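Local atomic coordinates of p-47 protein (Clostridium botulinum E1 str. 'BoNT E Beluga', PDB entry 5WIX), a protein that is of unknown function but has the tubular (TULIP) fold of bactericidal/permeability-increasing protein, and so may bind lipids. Residues N19-W23 / T221-S225; S232-I238 / F426-M432; L306-N310 / I421-G425; V26-S30 / I406-N410. All coordinates share one frame; numbering follows the deposited sequence.

In the fold
Strands 25-30, 234-238, 426-432 and 414-422 lie in that order in one antiparallel central sheet, and the four contacts are grouped around it. Contact 2 pairs two of its strands in the middle. Contact 4 sits only about 8 Å away between centres and packs strand 25-30 against strand 407-409, which belongs to the ten-stranded sheet. Contact 3, about 23 Å from contact 4 between centres, brings the eight-stranded sheet to the turn after strand 414-422. The central sheet thus lies between the other two and touches both. Contact 1 joins loops leading into strands 25-30 and 234-238. Along the chain, contact 1 closes before contacts 2 and 3 open, while contact 4 spans nearly the whole chain.

Contact 1: N19-W23 / T221-S225; sequences NTYGW and TNVDS
Tyr21 lays its ring beside the backbone of residues 222-224, and the CD2-CE2 side of the ring, with CB and CG, follows that backbone. Its CB is 3.6 Å from the carbonyl O of Asn222. CG and CD2 run along the same oxygen, and CE2 then carries on to the next peptide, 3.4 Å from Val223 C, with Asp224 N at the ring edge near its plane. Chi1 of -67°, which puts CG beside the backbone N of Tyr21, turns the ring this way. One face receives Asn222 CB, 4.0 Å from the ring centroid and only 6° off the normal, a CH-pi contact. Toward the rim of the opposite face lies the Asn19 carbonyl O.

Beyond the ring, Asp224 CB comes 3.4 Å from that same Asn19 O. Asp224 OD1 also lies close to it, but both are acceptors, and the carboxylate uses OD2 to take a hydrogen bond from Ser226 N. Trp23, two residues after Tyr21, gives its NE1 to Ser220 O. The arrangement is one of two irregular loops on the protein surface, one leading into strand 25-30 and the other into strand 234-238, neighbouring strands of the central sheet of this TULIP-type fold.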
loop_
_atom_site.group_PDB
_atom_site.type_symbol
_atom_site.label_atom_id
_atom_site.label_comp_id
_atom_site.label_asym_id
_atom_site.label_seq_id
_atom_site.Cartn_x
_atom_site.Cartn_y
_atom_site.Cartn_z
ATOM N N ASN A 19 2.862 -9.857 -7.239
ATOM C CA ASN A 19 3.631 -8.772 -6.641
ATOM C C ASN A 19 3.643 -8.845 -5.118
ATOM O O ASN A 19 4.687 -9.076 -4.507
ATOM C CB ASN A 19 3.088 -7.416 -7.098
ATOM C CG ASN A 19 3.589 -7.020 -8.473
ATOM O OD1 ASN A 19 4.090 -7.854 -9.228
ATOM N ND2 ASN A 19 3.458 -5.741 -8.806
ATOM N N THR A 20 2.478 -8.648 -4.511
ATOM C CA THR A 20 2.353 -8.691 -3.060
ATOM C C THR A 20 2.469 -10.119 -2.538
ATOM O O THR A 20 2.725 -11.051 -3.303
ATOM C CB THR A 20 1.015 -8.091 -2.590
ATOM O OG1 THR A 20 0.899 -8.230 -1.169
ATOM C CG2 THR A 20 -0.152 -8.800 -3.261
ATOM N N TYR A 21 2.281 -10.286 -1.234
ATOM C CA TYR A 21 2.365 -11.601 -0.608
ATOM C C TYR A 21 1.182 -11.828 0.328
ATOM O O TYR A 21 1.318 -11.721 1.542
ATOM C CB TYR A 21 3.680 -11.746 0.173
ATOM C CG TYR A 21 4.927 -11.776 -0.691
ATOM C CD1 TYR A 21 5.291 -12.923 -1.384
ATOM C CD2 TYR A 21 5.742 -10.662 -0.809
ATOM C CE1 TYR A 21 6.428 -12.956 -2.174
ATOM C CE2 TYR A 21 6.882 -10.688 -1.595
ATOM C CZ TYR A 21 7.217 -11.837 -2.277
ATOM O OH TYR A 21 8.344 -11.873 -3.062
ATOM N N GLY A 22 0.015 -12.125 -0.239
ATOM C CA GLY A 22 -1.162 -12.447 0.551
ATOM C C GLY A 22 -1.676 -11.374 1.508
ATOM O O GLY A 22 -2.667 -11.590 2.209
ATOM N N TRP A 23 -1.017 -10.221 1.546
ATOM C CA TRP A 23 -1.436 -9.118 2.408
ATOM C C TRP A 23 -2.292 -8.102 1.653
ATOM O O TRP A 23 -2.306 -8.106 0.417
ATOM C CB TRP A 23 -0.202 -8.441 2.999
ATOM C CG TRP A 23 0.378 -9.212 4.123
ATOM C CD1 TRP A 23 1.288 -10.216 4.043
ATOM C CD2 TRP A 23 0.081 -9.045 5.511
ATOM N NE1 TRP A 23 1.583 -10.686 5.298
ATOM C CE2 TRP A 23 0.857 -9.981 6.217
ATOM C CE3 TRP A 23 -0.759 -8.185 6.225
ATOM C CZ2 TRP A 23 0.815 -10.087 7.604
ATOM C CZ3 TRP A 23 -0.799 -8.293 7.599
ATOM C CH2 TRP A 23 -0.015 -9.238 8.277
ATOM N N THR A 221 5.823 -12.780 5.727
ATOM C CA THR A 221 6.193 -11.411 6.008
ATOM C C THR A 221 7.096 -10.926 4.892
ATOM O O THR A 221 7.507 -9.765 4.876
ATOM C CB THR A 221 6.871 -11.267 7.384
ATOM O OG1 THR A 221 7.851 -12.305 7.559
ATOM C CG2 THR A 221 5.813 -11.355 8.493
ATOM N N ASN A 222 7.370 -11.818 3.941
ATOM C CA ASN A 222 8.146 -11.454 2.767
ATOM C C ASN A 222 7.499 -10.249 2.079
ATOM O O ASN A 222 6.280 -10.114 2.056
ATOM C CB ASN A 222 8.271 -12.644 1.810
ATOM C CG ASN A 222 9.646 -12.734 1.161
ATOM O OD1 ASN A 222 10.396 -11.749 1.114
ATOM N ND2 ASN A 222 9.980 -13.918 0.648
ATOM N N VAL A 223 8.313 -9.346 1.557
ATOM C CA VAL A 223 7.781 -8.135 0.952
ATOM C C VAL A 223 8.421 -7.902 -0.410
ATOM O O VAL A 223 9.551 -8.327 -0.669
ATOM C CB VAL A 223 8.007 -6.906 1.862
ATOM C CG1 VAL A 223 9.407 -6.473 1.767
ATOM C CG2 VAL A 223 7.142 -5.759 1.414
ATOM N N ASP A 224 7.682 -7.249 -1.291
ATOM C CA ASP A 224 8.190 -7.005 -2.619
ATOM C C ASP A 224 9.103 -5.798 -2.552
ATOM O O ASP A 224 8.674 -4.714 -2.156
ATOM C CB ASP A 224 7.052 -6.776 -3.628
ATOM C CG ASP A 224 7.547 -6.771 -5.059
ATOM O OD1 ASP A 224 6.746 -6.983 -5.978
ATOM O OD2 ASP A 224 8.760 -6.571 -5.277
ATOM N N SER A 225 10.357 -5.980 -2.954
ATOM C CA SER A 225 11.297 -4.871 -2.994
ATOM C C SER A 225 10.878 -3.847 -4.042
ATOM O O SER A 225 11.399 -2.736 -4.070
ATOM C CB SER A 225 12.716 -5.369 -3.275
ATOM O OG SER A 225 13.040 -5.222 -4.646
#

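Contact 2: S232-I238 / F426-M432; sequences SEVGLLI and FCIQGNM
Val234 and Gly430 exchange a pair of main-chain hydrogen bonds, Val234 N to Gly430 O and Gly430 N to Val234 O, and this opens an antiparallel pairing whose strands run at 166°. Leu236 with Ile428 and Ile238 with Phe426 repeat the pattern. Of these, Leu236 N meets Ile428 O nearly end-on, at a C=O...N angle of 170°. Gly235 with Gln429 and Leu237 with Cys427 are the non-hydrogen-bonded pairs between, where CA-H...O contacts such as Gln429 CA to Val234 O, 3.4 Å, fill in.

A classic beta bulge interrupts the pattern at one end. Glu233 N also points to Gly430 O, at 3.1 Å and weakly, so two residues face one. The Glu233 chain extends beyond CG and brings OE1 to Met432 N at 2.9 Å, the amide approaching from well above the carboxylate plane.

Apolar contacts occupy the face of Val234, Leu236 and Ile238. Val234 CG2 touches Met432 CG at 3.7 Å. Ile238 CD1 reaches the edge of the Phe426 ring, 3.5 Å from CD2, the two side chains lying side by side and pointing the same way. Helix 399-403 adds Ile403 against Leu236 and Ile428. On the other face, Leu237 CD1 packs on Cys427 CB, while Gln429 sends NE2 to Ile227 O and Ser229 OG.

Buried main-chain polarity is thus met largely strand to strand, with the Glu233 carboxylate taking Met432 N just past the bulge, and the two faces differ: one apolar, the other partly polar.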
loop_
_atom_site.group_PDB
_atom_site.type_symbol
_atom_site.label_atom_id
_atom_site.label_comp_id
_atom_site.label_asym_id
_atom_site.label_seq_id
_atom_site.Cartn_x
_atom_site.Cartn_y
_atom_site.Cartn_z
ATOM N N SER A 232 12.475 6.932 -5.227
ATOM C CA SER A 232 11.436 7.016 -4.193
ATOM C C SER A 232 11.859 6.615 -2.762
ATOM O O SER A 232 12.480 5.561 -2.544
ATOM C CB SER A 232 10.252 6.150 -4.623
ATOM O OG SER A 232 10.706 4.878 -5.062
ATOM N N GLU A 233 11.496 7.466 -1.798
ATOM C CA GLU A 233 11.732 7.234 -0.368
ATOM C C GLU A 233 10.616 6.429 0.297
ATOM O O GLU A 233 10.884 5.569 1.125
ATOM C CB GLU A 233 11.869 8.562 0.367
ATOM C CG GLU A 233 12.675 9.609 -0.372
ATOM C CD GLU A 233 12.668 10.943 0.348
ATOM O OE1 GLU A 233 11.776 11.140 1.206
ATOM O OE2 GLU A 233 13.553 11.785 0.057
ATOM N N VAL A 234 9.361 6.730 -0.036
ATOM C CA VAL A 234 8.236 6.016 0.571
ATOM C C VAL A 234 7.397 5.308 -0.493
ATOM O O VAL A 234 7.225 5.802 -1.614
ATOM C CB VAL A 234 7.337 6.963 1.410
ATOM C CG1 VAL A 234 6.120 6.229 1.955
ATOM C CG2 VAL A 234 8.109 7.532 2.562
ATOM N N GLY A 235 6.905 4.127 -0.138
ATOM C CA GLY A 235 6.105 3.325 -1.032
ATOM C C GLY A 235 4.868 2.772 -0.354
ATOM O O GLY A 235 4.791 2.661 0.885
ATOM N N LEU A 236 3.899 2.419 -1.199
ATOM C CA LEU A 236 2.590 1.918 -0.783
ATOM C C LEU A 236 2.115 0.919 -1.829
ATOM O O LEU A 236 2.063 1.243 -3.019
ATOM C CB LEU A 236 1.619 3.087 -0.619
ATOM C CG LEU A 236 0.201 3.012 -0.031
ATOM C CD1 LEU A 236 -0.187 4.267 0.713
ATOM C CD2 LEU A 236 -0.800 2.768 -1.163
ATOM N N LEU A 237 1.786 -0.289 -1.385
ATOM C CA LEU A 237 1.313 -1.324 -2.293
ATOM C C LEU A 237 -0.117 -1.782 -2.008
ATOM O O LEU A 237 -0.386 -2.388 -0.960
ATOM C CB LEU A 237 2.228 -2.537 -2.244
ATOM C CG LEU A 237 1.989 -3.418 -3.468
ATOM C CD1 LEU A 237 1.898 -2.520 -4.698
ATOM C CD2 LEU A 237 3.102 -4.446 -3.629
ATOM N N ILE A 238 -1.025 -1.511 -2.952
ATOM C CA ILE A 238 -2.431 -1.933 -2.842
ATOM C C ILE A 238 -2.679 -3.258 -3.567
ATOM O O ILE A 238 -2.297 -3.415 -4.742
ATOM C CB ILE A 238 -3.375 -0.871 -3.418
ATOM C CG1 ILE A 238 -3.405 0.364 -2.520
ATOM C CG2 ILE A 238 -4.764 -1.424 -3.554
ATOM C CD1 ILE A 238 -3.664 1.643 -3.289
ATOM N N PHE A 426 -1.229 -2.450 -7.034
ATOM C CA PHE A 426 -1.334 -1.041 -7.395
ATOM C C PHE A 426 -0.422 -0.329 -6.445
ATOM O O PHE A 426 -0.633 -0.388 -5.226
ATOM C CB PHE A 426 -2.783 -0.512 -7.289
ATOM C CG PHE A 426 -2.931 0.951 -7.659
ATOM C CD1 PHE A 426 -3.153 1.333 -8.975
ATOM C CD2 PHE A 426 -2.858 1.941 -6.684
ATOM C CE1 PHE A 426 -3.282 2.675 -9.310
ATOM C CE2 PHE A 426 -2.999 3.287 -7.021
ATOM C CZ PHE A 426 -3.209 3.650 -8.334
ATOM N N CYS A 427 0.611 0.301 -6.997
ATOM C CA CYS A 427 1.711 0.808 -6.200
ATOM C C CYS A 427 1.887 2.291 -6.395
ATOM O O CYS A 427 2.004 2.781 -7.533
ATOM C CB CYS A 427 3.015 0.089 -6.552
ATOM S SG CYS A 427 4.498 0.737 -5.685
ATOM N N ILE A 428 1.915 2.998 -5.273
ATOM C CA ILE A 428 2.147 4.437 -5.269
ATOM C C ILE A 428 3.489 4.692 -4.571
ATOM O O ILE A 428 3.763 4.047 -3.567
ATOM C CB ILE A 428 1.000 5.193 -4.554
ATOM C CG1 ILE A 428 -0.330 4.889 -5.233
ATOM C CG2 ILE A 428 1.267 6.674 -4.551
ATOM C CD1 ILE A 428 -1.592 5.383 -4.482
ATOM N N GLN A 429 4.291 5.617 -5.105
ATOM C CA GLN A 429 5.628 5.932 -4.606
ATOM C C GLN A 429 5.855 7.439 -4.523
ATOM O O GLN A 429 5.374 8.190 -5.374
ATOM C CB GLN A 429 6.720 5.333 -5.506
ATOM C CG GLN A 429 6.807 3.814 -5.547
ATOM C CD GLN A 429 7.814 3.325 -6.576
ATOM O OE1 GLN A 429 8.201 4.066 -7.506
ATOM N NE2 GLN A 429 8.255 2.075 -6.418
ATOM N N GLY A 430 6.634 7.880 -3.534
ATOM C CA GLY A 430 6.875 9.305 -3.363
ATOM C C GLY A 430 8.050 9.675 -2.481
ATOM O O GLY A 430 8.724 8.800 -1.948
ATOM N N ASN A 431 8.287 10.982 -2.350
ATOM C CA ASN A 431 9.324 11.541 -1.473
ATOM C C ASN A 431 8.739 12.498 -0.425
ATOM O O ASN A 431 7.980 13.408 -0.768
ATOM C CB ASN A 431 10.391 12.313 -2.281
ATOM C CG ASN A 431 11.006 11.496 -3.411
ATOM O OD1 ASN A 431 11.085 10.270 -3.342
ATOM N ND2 ASN A 431 11.451 12.188 -4.459
ATOM N N MET A 432 9.123 12.325 0.839
ATOM C CA MET A 432 8.711 13.241 1.907
ATOM C C MET A 432 9.522 14.531 1.909
ATOM O O MET A 432 10.692 14.536 1.524
ATOM C CB MET A 432 8.852 12.586 3.282
ATOM C CG MET A 432 8.678 11.085 3.312
ATOM S SD MET A 432 8.107 10.536 4.933
ATOM C CE MET A 432 8.994 11.695 5.967
#

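Contact 3: L306-N310 / I421-G425; sequences LFEGN and ILNVG
Gly309 O accepts a hydrogen bond from Val424 N, 3.0 Å long with an N-H...O angle of 158°, and this is the polar link between the two segments. The donor stands out of the carbonyl plane, tilted by 31°. Next to it, Asn310 CB rests 3.2 Å from Leu422 O. On the apolar side, Leu306 CD2 meets Val424 CA at 3.7 Å, and Leu306 CD1 lies 4.3 Å from Leu422 CD2. Both leucines hold CG anti to the backbone N, which carries their methyl ends toward each other.

The next shell explains the placing. Asn310 N bonds to Glu308 O, closing a classic gamma turn on Gly309 (phi 81°), and this tight bend between strands 293-307 and 311-322 presents the Gly309 carbonyl. Val424 also has positive phi, in the turn between strands 414-422 and 426-432. Further out, helix 240-252 packs Phe243 on Leu422 and Glu240 on both Leu306 and Val424, while Phe340 of strand 328-343 touches Leu422.

With one main-chain bond and a small apolar patch, the join of the eight-stranded sheet to the central sheet depends here on turn shape rather than on charge.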
loop_
_atom_site.group_PDB
_atom_site.type_symbol
_atom_site.label_atom_id
_atom_site.label_comp_id
_atom_site.label_asym_id
_atom_site.label_seq_id
_atom_site.Cartn_x
_atom_site.Cartn_y
_atom_site.Cartn_z
ATOM N N LEU A 306 -8.212 -8.393 -14.465
ATOM C CA LEU A 306 -6.901 -7.817 -14.757
ATOM C C LEU A 306 -6.051 -8.811 -15.537
ATOM O O LEU A 306 -6.036 -10.008 -15.238
ATOM C CB LEU A 306 -6.192 -7.396 -13.483
ATOM C CG LEU A 306 -5.010 -6.468 -13.730
ATOM C CD1 LEU A 306 -5.475 -5.203 -14.402
ATOM C CD2 LEU A 306 -4.295 -6.148 -12.433
ATOM N N PHE A 307 -5.330 -8.302 -16.529
ATOM C CA PHE A 307 -4.735 -9.142 -17.569
ATOM C C PHE A 307 -3.337 -8.630 -17.977
ATOM O O PHE A 307 -3.129 -7.424 -18.161
ATOM C CB PHE A 307 -5.727 -9.193 -18.746
ATOM C CG PHE A 307 -5.141 -9.595 -20.073
ATOM C CD1 PHE A 307 -4.905 -10.923 -20.376
ATOM C CD2 PHE A 307 -4.923 -8.638 -21.059
ATOM C CE1 PHE A 307 -4.401 -11.286 -21.619
ATOM C CE2 PHE A 307 -4.415 -8.992 -22.301
ATOM C CZ PHE A 307 -4.154 -10.316 -22.583
ATOM N N GLU A 308 -2.375 -9.544 -18.078
ATOM C CA GLU A 308 -0.983 -9.201 -18.406
ATOM C C GLU A 308 -0.422 -8.057 -17.547
ATOM O O GLU A 308 0.302 -7.198 -18.062
ATOM C CB GLU A 308 -0.841 -8.834 -19.900
ATOM C CG GLU A 308 -0.614 -10.035 -20.841
ATOM C CD GLU A 308 -0.679 -9.673 -22.329
ATOM O OE1 GLU A 308 -0.621 -8.465 -22.666
ATOM O OE2 GLU A 308 -0.798 -10.610 -23.160
ATOM N N GLY A 309 -0.767 -8.038 -16.258
ATOM C CA GLY A 309 -0.208 -7.068 -15.327
ATOM C C GLY A 309 -0.815 -5.676 -15.309
ATOM O O GLY A 309 -1.346 -5.253 -14.277
ATOM N N ASN A 310 -0.735 -4.957 -16.433
ATOM C CA ASN A 310 -1.190 -3.562 -16.484
ATOM C C ASN A 310 -2.392 -3.309 -17.427
ATOM O O ASN A 310 -2.824 -2.159 -17.610
ATOM C CB ASN A 310 -0.027 -2.644 -16.882
ATOM C CG ASN A 310 0.442 -2.862 -18.322
ATOM O OD1 ASN A 310 0.266 -3.942 -18.898
ATOM N ND2 ASN A 310 1.059 -1.828 -18.905
ATOM N N ILE A 421 2.387 2.524 -10.224
ATOM C CA ILE A 421 2.549 1.358 -11.065
ATOM C C ILE A 421 1.441 0.384 -10.853
ATOM O O ILE A 421 1.075 0.054 -9.726
ATOM C CB ILE A 421 3.889 0.614 -10.827
ATOM C CG1 ILE A 421 5.098 1.521 -11.078
ATOM C CG2 ILE A 421 3.992 -0.596 -11.743
ATOM C CD1 ILE A 421 5.668 2.163 -9.830
ATOM N N LEU A 422 0.906 -0.089 -11.961
ATOM C CA LEU A 422 -0.089 -1.136 -11.921
ATOM C C LEU A 422 0.525 -2.351 -12.548
ATOM O O LEU A 422 0.510 -2.494 -13.766
ATOM C CB LEU A 422 -1.349 -0.730 -12.676
ATOM C CG LEU A 422 -2.469 -1.773 -12.703
ATOM C CD1 LEU A 422 -3.101 -1.882 -11.320
ATOM C CD2 LEU A 422 -3.504 -1.400 -13.755
ATOM N N ASN A 423 1.110 -3.200 -11.717
ATOM C CA ASN A 423 1.600 -4.489 -12.163
ATOM C C ASN A 423 0.996 -5.533 -11.242
ATOM O O ASN A 423 1.656 -6.033 -10.337
ATOM C CB ASN A 423 3.125 -4.524 -12.151
ATOM C CG ASN A 423 3.688 -5.850 -12.623
ATOM O OD1 ASN A 423 3.076 -6.552 -13.431
ATOM N ND2 ASN A 423 4.867 -6.200 -12.120
ATOM N N VAL A 424 -0.281 -5.826 -11.490
ATOM C CA VAL A 424 -1.131 -6.711 -10.677
ATOM C C VAL A 424 -1.515 -6.057 -9.359
ATOM O O VAL A 424 -2.694 -6.002 -8.988
ATOM C CB VAL A 424 -0.473 -8.061 -10.368
ATOM C CG1 VAL A 424 -1.456 -8.947 -9.614
ATOM C CG2 VAL A 424 -0.025 -8.732 -11.651
ATOM N N GLY A 425 -0.514 -5.580 -8.640
ATOM C CA GLY A 425 -0.769 -4.777 -7.471
ATOM C C GLY A 425 -0.791 -3.334 -7.918
ATOM O O GLY A 425 -0.418 -3.014 -9.059
#

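Contact 4: V26-S30 / I406-N410; sequences VYGCS and IVNWN
Trp409 puts one face of its indole under Cys29: CB of Cys29 stands 3.4 Å from the centroid of the five-membered ring and 8° off its normal, a CH-pi contact. The Cys29 SG follows at 4.3 Å from the same centroid, making a sulfur-aromatic contact. Toward the rim of the opposite face sits CG1 of Val407, two residues earlier in the same strand. Tyr27 C lies at the edge of the indole, near its plane, and CZ2 of Trp409 comes 4.0 Å from Tyr27 CB. Around it, Tyr204 of strand 203-210 brings its ring to Trp409, and Val407 rests on Ala174 and Leu176.

The two strands run nearly parallel, 8° apart, but their axes are 8.5 Å from each other, so they meet through side chains and not as partners in one sheet. Strand 25-30 belongs to the central sheet of the TULIP-type fold, whereas strand 407-409 pairs with strand 174-177 of the ten-stranded sheet, so the contact joins two different sheets through their side chains.

The Tyr27 ring has Val407 CG2 over one face, 3.6 Å from its centroid. Val407 therefore serves two rings with its two methyls: CG1, anti to the backbone N (chi1 177°), goes to the indole, and CG2 to the phenol. At the far end of the phenol, Tyr27 OH lies 3.3 Å from Ile406 CB.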
loop_
_atom_site.group_PDB
_atom_site.type_symbol
_atom_site.label_atom_id
_atom_site.label_comp_id
_atom_site.label_asym_id
_atom_site.label_seq_id
_atom_site.Cartn_x
_atom_site.Cartn_y
_atom_site.Cartn_z
ATOM N N VAL A 26 0.318 -2.810 1.923
ATOM C CA VAL A 26 1.648 -2.831 2.520
ATOM C C VAL A 26 2.252 -1.439 2.401
ATOM O O VAL A 26 2.214 -0.851 1.314
ATOM C CB VAL A 26 2.547 -3.877 1.832
ATOM C CG1 VAL A 26 3.925 -3.930 2.475
ATOM C CG2 VAL A 26 1.878 -5.242 1.861
ATOM N N TYR A 27 2.768 -0.900 3.510
ATOM C CA TYR A 27 3.495 0.384 3.489
ATOM C C TYR A 27 4.987 0.182 3.718
ATOM O O TYR A 27 5.376 -0.766 4.400
ATOM C CB TYR A 27 2.953 1.341 4.547
ATOM C CG TYR A 27 1.451 1.413 4.563
ATOM C CD1 TYR A 27 0.769 2.356 3.808
ATOM C CD2 TYR A 27 0.724 0.531 5.324
ATOM C CE1 TYR A 27 -0.609 2.429 3.813
ATOM C CE2 TYR A 27 -0.637 0.573 5.350
ATOM C CZ TYR A 27 -1.319 1.529 4.593
ATOM O OH TYR A 27 -2.705 1.568 4.622
ATOM N N GLY A 28 5.812 1.082 3.180
ATOM C CA GLY A 28 7.256 0.959 3.320
ATOM C C GLY A 28 8.048 2.260 3.291
ATOM O O GLY A 28 7.667 3.227 2.619
ATOM N N CYS A 29 9.159 2.285 4.027
ATOM C CA CYS A 29 10.023 3.472 4.086
ATOM C C CYS A 29 11.540 3.165 4.107
ATOM O O CYS A 29 12.002 2.192 4.709
ATOM C CB CYS A 29 9.659 4.324 5.313
ATOM S SG CYS A 29 10.479 5.953 5.371
ATOM N N SER A 30 12.300 4.030 3.444
ATOM C CA SER A 30 13.752 3.929 3.385
ATOM C C SER A 30 14.356 4.139 4.759
ATOM O O SER A 30 13.982 5.075 5.473
ATOM C CB SER A 30 14.315 4.962 2.398
ATOM O OG SER A 30 15.734 4.974 2.361
ATOM N N ILE A 406 -3.202 6.670 5.573
ATOM C CA ILE A 406 -3.051 5.779 6.714
ATOM C C ILE A 406 -1.680 5.916 7.417
ATOM O O ILE A 406 -1.614 6.349 8.577
ATOM C CB ILE A 406 -3.283 4.335 6.288
ATOM C CG1 ILE A 406 -4.642 4.243 5.615
ATOM C CG2 ILE A 406 -3.256 3.438 7.488
ATOM C CD1 ILE A 406 -5.756 4.727 6.502
ATOM N N VAL A 407 -0.594 5.571 6.728
ATOM C CA VAL A 407 0.712 5.655 7.365
ATOM C C VAL A 407 1.507 6.864 6.915
ATOM O O VAL A 407 1.806 7.015 5.730
ATOM C CB VAL A 407 1.568 4.409 7.108
ATOM C CG1 VAL A 407 2.924 4.597 7.717
ATOM C CG2 VAL A 407 0.911 3.173 7.692
ATOM N N ASN A 408 1.833 7.719 7.881
ATOM C CA ASN A 408 2.792 8.798 7.682
ATOM C C ASN A 408 4.052 8.453 8.427
ATOM O O ASN A 408 4.065 8.428 9.657
ATOM C CB ASN A 408 2.248 10.137 8.181
ATOM C CG ASN A 408 0.897 10.465 7.609
ATOM O OD1 ASN A 408 0.786 10.911 6.468
ATOM N ND2 ASN A 408 -0.145 10.248 8.399
ATOM N N TRP A 409 5.115 8.170 7.693
ATOM C CA TRP A 409 6.376 7.811 8.332
ATOM C C TRP A 409 7.023 9.015 8.997
ATOM O O TRP A 409 7.183 10.071 8.375
ATOM C CB TRP A 409 7.339 7.204 7.322
ATOM C CG TRP A 409 6.838 5.949 6.731
ATOM C CD1 TRP A 409 6.249 5.795 5.510
ATOM C CD2 TRP A 409 6.867 4.650 7.331
ATOM N NE1 TRP A 409 5.916 4.479 5.310
ATOM C CE2 TRP A 409 6.283 3.756 6.410
ATOM C CE3 TRP A 409 7.343 4.150 8.549
ATOM C CZ2 TRP A 409 6.157 2.394 6.671
ATOM C CZ3 TRP A 409 7.211 2.801 8.809
ATOM C CH2 TRP A 409 6.626 1.937 7.876
ATOM N N ASN A 410 7.389 8.837 10.265
ATOM C CA ASN A 410 8.008 9.886 11.073
ATOM C C ASN A 410 7.074 11.058 11.299
ATOM O O ASN A 410 7.528 12.199 11.407
ATOM C CB ASN A 410 9.301 10.387 10.426
ATOM C CG ASN A 410 10.286 9.273 10.158
ATOM O OD1 ASN A 410 10.963 8.795 11.073
ATOM N ND2 ASN A 410 10.385 8.861 8.896
#